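Transcriptional repressor of the blcABC operon (Agrobacterium tumefaciens, PDB 3MQ0) represses transcription of the blcABC operon, probably by binding its DNA through a helix-turn-helix domain joined to a GAF-fold domain. Local coordinates at residues Ala49-Phe54 with Gly64-Met69; Leu219-Ala224 with Ala251-Glu256. All coordinates share one frame; numbering follows the deposited sequence.

Contact 1 (Ala49-Phe54 with Gly64-Met69); sequences AELTRF and GLLAVM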
loop_
_atom_site.group_PDB
_atom_site.type_symbol
_atom_site.label_atom_id
_atom_site.label_comp_id
_atom_site.label_asym_id
_atom_site.label_seq_id
_atom_site.Cartn_x
_atom_site.Cartn_y
_atom_site.Cartn_z
ATOM N N ALA B 49 -13.303 23.844 8.516
ATOM C CA ALA B 49 -12.998 24.813 9.561
ATOM C C ALA B 49 -11.811 24.354 10.393
ATOM O O ALA B 49 -10.935 25.145 10.733
ATOM C CB ALA B 49 -14.206 25.049 10.439
ATOM N N GLU B 50 -11.775 23.066 10.717
ATOM C CA GLU B 50 -10.662 22.520 11.480
ATOM C C GLU B 50 -9.344 22.614 10.713
ATOM O O GLU B 50 -8.312 22.986 11.276
ATOM C CB GLU B 50 -10.950 21.077 11.918
ATOM C CG GLU B 50 -12.022 20.977 13.006
ATOM C CD GLU B 50 -12.453 19.547 13.294
ATOM O OE1 GLU B 50 -12.681 18.787 12.328
ATOM O OE2 GLU B 50 -12.563 19.184 14.489
ATOM N N LEU B 51 -9.366 22.271 9.428
ATOM C CA LEU B 51 -8.142 22.295 8.638
ATOM C C LEU B 51 -7.639 23.722 8.459
ATOM O O LEU B 51 -6.436 23.964 8.410
ATOM C CB LEU B 51 -8.359 21.647 7.267
ATOM C CG LEU B 51 -8.561 20.135 7.303
ATOM C CD1 LEU B 51 -9.107 19.656 5.953
ATOM C CD2 LEU B 51 -7.234 19.466 7.630
ATOM N N THR B 52 -8.577 24.656 8.360
ATOM C CA THR B 52 -8.252 26.054 8.118
ATOM C C THR B 52 -7.354 26.579 9.242
ATOM O O THR B 52 -6.468 27.395 9.008
ATOM C CB THR B 52 -9.553 26.886 7.963
ATOM O OG1 THR B 52 -10.163 26.564 6.708
ATOM C CG2 THR B 52 -9.281 28.373 8.005
ATOM N N ARG B 53 -7.575 26.077 10.457
ATOM C CA ARG B 53 -6.786 26.457 11.629
ATOM C C ARG B 53 -5.305 26.133 11.442
ATOM O O ARG B 53 -4.446 26.711 12.108
ATOM C CB ARG B 53 -7.325 25.733 12.873
ATOM C CG ARG B 53 -7.009 26.406 14.198
ATOM C CD ARG B 53 -7.435 25.537 15.390
ATOM N NE ARG B 53 -8.877 25.283 15.421
ATOM C CZ ARG B 53 -9.469 24.196 14.925
ATOM N NH1 ARG B 53 -8.748 23.236 14.347
ATOM N NH2 ARG B 53 -10.789 24.069 15.006
ATOM N N PHE B 54 -5.008 25.204 10.536
ATOM C CA PHE B 54 -3.627 24.792 10.284
ATOM C C PHE B 54 -3.006 25.498 9.080
ATOM O O PHE B 54 -1.879 25.196 8.690
ATOM C CB PHE B 54 -3.538 23.277 10.060
ATOM C CG PHE B 54 -3.949 22.453 11.248
ATOM C CD1 PHE B 54 -3.034 22.119 12.232
ATOM C CD2 PHE B 54 -5.247 21.986 11.366
ATOM C CE1 PHE B 54 -3.415 21.347 13.317
ATOM C CE2 PHE B 54 -5.634 21.219 12.443
ATOM C CZ PHE B 54 -4.720 20.899 13.423
ATOM N N GLY B 64 -11.323 28.292 -0.107
ATOM C CA GLY B 64 -11.226 28.192 -1.556
ATOM C C GLY B 64 -10.203 27.153 -1.976
ATOM O O GLY B 64 -10.420 26.406 -2.913
ATOM N N LEU B 65 -9.082 27.090 -1.267
ATOM C CA LEU B 65 -8.059 26.108 -1.610
ATOM C C LEU B 65 -8.583 24.701 -1.374
ATOM O O LEU B 65 -8.407 23.822 -2.218
ATOM C CB LEU B 65 -6.772 26.352 -0.820
ATOM C CG LEU B 65 -5.641 25.346 -1.002
ATOM C CD1 LEU B 65 -5.169 25.278 -2.457
ATOM C CD2 LEU B 65 -4.518 25.782 -0.079
ATOM N N LEU B 66 -9.244 24.496 -0.235
ATOM C CA LEU B 66 -9.807 23.188 0.082
ATOM C C LEU B 66 -10.833 22.779 -0.978
ATOM O O LEU B 66 -10.889 21.626 -1.374
ATOM C CB LEU B 66 -10.423 23.170 1.483
ATOM C CG LEU B 66 -9.471 23.319 2.675
ATOM C CD1 LEU B 66 -10.262 23.391 3.983
ATOM C CD2 LEU B 66 -8.481 22.175 2.722
ATOM N N ALA B 67 -11.636 23.726 -1.450
ATOM C CA ALA B 67 -12.639 23.408 -2.467
ATOM C C ALA B 67 -12.000 23.024 -3.798
ATOM O O ALA B 67 -12.485 22.144 -4.493
ATOM C CB ALA B 67 -13.632 24.555 -2.647
ATOM N N VAL B 68 -10.903 23.688 -4.151
ATOM C CA VAL B 68 -10.172 23.347 -5.356
ATOM C C VAL B 68 -9.557 21.952 -5.246
ATOM O O VAL B 68 -9.608 21.180 -6.191
ATOM C CB VAL B 68 -9.082 24.395 -5.679
ATOM C CG1 VAL B 68 -8.136 23.872 -6.760
ATOM C CG2 VAL B 68 -9.728 25.709 -6.111
ATOM N N MET B 69 -8.998 21.626 -4.080
ATOM C CA MET B 69 -8.408 20.312 -3.860
ATOM C C MET B 69 -9.453 19.231 -3.946
ATOM O O MET B 69 -9.153 18.103 -4.342
ATOM C CB MET B 69 -7.726 20.241 -2.487
ATOM C CG MET B 69 -6.456 21.086 -2.399
ATOM S SD MET B 69 -5.751 21.070 -0.746
ATOM C CE MET B 69 -5.162 19.375 -0.724
#
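Between 49-54 and 64-69 the nearest CA atoms are those of T52 and L66, 8.7 Å apart, a spacing that leaves the whole interface to side chains. The segments lie on helices 48-52 and 59-71 of the helix-turn-helix in the IclR-type DNA-binding domain, and the contact is a small part of the buried apolar packing between them. L66 meets L51 with both methyls, and one of them also reaches T52. Its CD2 meets CD1 of L51 at 4.1 Å, methyl against methyl, while the other branch, CD1, touches CB of L51 and OG1 of T52. Each leucine directs its CB at the other helix, and with CG beside the backbone N (chi1 -70° in L51, -67° in L66) it extends its branch ends into the gap, where the two side chains meet at a slant. L83 of strand 82-85 touches both, and I35 of helix 27-41 packs on L66, so the pair sits in the core shared by the three helices and the small sheet. The T52 hydroxyl is buried here and is satisfied by the carbonyl oxygen of A48, one turn back. The same OG1 rests 4.2 Å from CD1 of L66.

Contact 2 (Leu219-Ala224 with Ala251-Glu256); sequences LCIGAA and AYLGEE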
loop_
_atom_site.group_PDB
_atom_site.type_symbol
_atom_site.label_atom_id
_atom_site.label_comp_id
_atom_site.label_asym_id
_atom_site.label_seq_id
_atom_site.Cartn_x
_atom_site.Cartn_y
_atom_site.Cartn_z
ATOM N N LEU B 219 37.247 -6.751 7.120
ATOM C CA LEU B 219 36.235 -6.365 8.094
ATOM C C LEU B 219 35.058 -5.722 7.370
ATOM O O LEU B 219 35.267 -4.864 6.517
ATOM C CB LEU B 219 36.861 -5.373 9.075
ATOM C CG LEU B 219 35.894 -4.469 9.822
ATOM C CD1 LEU B 219 35.343 -5.252 10.970
ATOM C CD2 LEU B 219 36.629 -3.223 10.308
ATOM N N CYS B 220 33.830 -6.154 7.672
ATOM C CA CYS B 220 32.644 -5.527 7.109
ATOM C C CYS B 220 31.724 -4.995 8.205
ATOM O O CYS B 220 31.655 -5.547 9.308
ATOM C CB CYS B 220 31.850 -6.497 6.226
ATOM S SG CYS B 220 32.884 -7.382 5.031
ATOM N N ILE B 221 31.013 -3.924 7.880
ATOM C CA ILE B 221 30.054 -3.316 8.789
ATOM C C ILE B 221 28.724 -3.249 8.053
ATOM O O ILE B 221 28.684 -2.763 6.914
ATOM C CB ILE B 221 30.506 -1.890 9.138
ATOM C CG1 ILE B 221 31.928 -1.949 9.705
ATOM C CG2 ILE B 221 29.541 -1.256 10.119
ATOM C CD1 ILE B 221 32.599 -0.596 9.829
ATOM N N GLY B 222 27.643 -3.731 8.679
ATOM C CA GLY B 222 26.365 -3.844 7.978
ATOM C C GLY B 222 25.217 -3.092 8.614
ATOM O O GLY B 222 25.235 -2.842 9.814
ATOM N N ALA B 223 24.221 -2.728 7.807
ATOM C CA ALA B 223 22.998 -2.118 8.318
ATOM C C ALA B 223 21.792 -2.568 7.497
ATOM O O ALA B 223 21.931 -3.023 6.361
ATOM C CB ALA B 223 23.102 -0.595 8.287
ATOM N N ALA B 224 20.602 -2.418 8.065
ATOM C CA ALA B 224 19.395 -2.912 7.424
ATOM C C ALA B 224 18.697 -1.836 6.595
ATOM O O ALA B 224 18.602 -0.684 7.000
ATOM C CB ALA B 224 18.424 -3.445 8.474
ATOM N N ALA B 251 33.054 1.630 15.253
ATOM C CA ALA B 251 31.774 2.004 15.850
ATOM C C ALA B 251 31.252 3.292 15.218
ATOM O O ALA B 251 30.054 3.463 15.031
ATOM C CB ALA B 251 31.898 2.165 17.349
ATOM N N TYR B 252 32.158 4.205 14.895
ATOM C CA TYR B 252 31.747 5.459 14.264
ATOM C C TYR B 252 31.082 5.136 12.912
ATOM O O TYR B 252 29.980 5.600 12.593
ATOM C CB TYR B 252 32.953 6.372 14.085
ATOM C CG TYR B 252 32.693 7.530 13.175
ATOM C CD1 TYR B 252 32.036 8.664 13.636
ATOM C CD2 TYR B 252 33.074 7.482 11.832
ATOM C CE1 TYR B 252 31.773 9.730 12.790
ATOM C CE2 TYR B 252 32.820 8.546 10.978
ATOM C CZ TYR B 252 32.170 9.660 11.461
ATOM O OH TYR B 252 31.900 10.722 10.635
ATOM N N LEU B 253 31.762 4.318 12.126
ATOM C CA LEU B 253 31.279 3.926 10.811
ATOM C C LEU B 253 29.970 3.149 10.884
ATOM O O LEU B 253 29.101 3.289 10.021
ATOM C CB LEU B 253 32.343 3.074 10.110
ATOM C CG LEU B 253 33.551 3.857 9.584
ATOM C CD1 LEU B 253 34.609 2.870 9.093
ATOM C CD2 LEU B 253 33.179 4.853 8.476
ATOM N N GLY B 254 29.830 2.330 11.917
ATOM C CA GLY B 254 28.591 1.595 12.126
ATOM C C GLY B 254 27.405 2.526 12.310
ATOM O O GLY B 254 26.337 2.316 11.722
ATOM N N GLU B 255 27.581 3.564 13.123
ATOM C CA GLU B 255 26.502 4.523 13.335
ATOM C C GLU B 255 26.233 5.346 12.069
ATOM O O GLU B 255 25.070 5.605 11.734
ATOM C CB GLU B 255 26.776 5.420 14.546
ATOM C CG GLU B 255 25.760 6.540 14.763
ATOM C CD GLU B 255 24.395 6.068 15.302
ATOM O OE1 GLU B 255 24.210 4.855 15.553
ATOM O OE2 GLU B 255 23.506 6.940 15.488
ATOM N N GLU B 256 27.293 5.740 11.357
ATOM C CA GLU B 256 27.112 6.429 10.082
ATOM C C GLU B 256 26.360 5.527 9.097
ATOM O O GLU B 256 25.447 5.978 8.405
ATOM C CB GLU B 256 28.452 6.860 9.463
ATOM C CG GLU B 256 29.236 7.881 10.298
ATOM C CD GLU B 256 28.476 9.171 10.545
ATOM O OE1 GLU B 256 28.061 9.839 9.567
ATOM O OE2 GLU B 256 28.297 9.517 11.732
#
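I221 projects from strand 218-226 of the antiparallel sheet onto helix 247-267, where its two branches reach neighbouring residues, L253 and G254, a compact example of helix-on-sheet packing in a GAF-fold domain. CG2 stands anti to the backbone N and comes to 3.6 Å from CA of G254, with N of G254 a little farther off. With no side chain on G254, the methyl reaches the helix backbone itself, and the CA atoms of I221 and G254 lie just 6.1 Å apart. The second branch is extended: CG1 lies beside the backbone N (chi1 -56°) and CD1 continues outward (chi2 168°), which carries this terminal methyl to 3.7 Å from CB of L253. The L253 side chain runs roughly perpendicular to that of I221. I221 is also covered by I250, one turn earlier on the same helix, and by I238 of the adjacent strand 232-241, while Y119 touches L253. Farther along the strand, A223 also directs its CB toward the helix and packs on L257 and A261, extending the apolar seam past G254. At the L253 end, CD1 of the leucine makes a looser approach to CD1 of I221, 4.1 Å away.

Overall arrangement
The two contacts follow one another along the chain, contact 1 closing before contact 2 opens, and they lie on opposite sides of the chain's centre. Their centres are 46 Å apart, their nearest atoms about 31 Å, and they share no helix, strand or sheet. Contact 1 joins two helices beside the three-stranded sheet of the helix-turn-helix domain, where L65 and V68 also pack on the second subunit. Contact 2 lays the C-terminal helix 247-267 on the six-stranded sheet of the GAF-fold domain. Together they illustrate the modular build of IclR-family regulators: a probable DNA-binding head and a separate C-terminal domain, each with its own hydrophobic core.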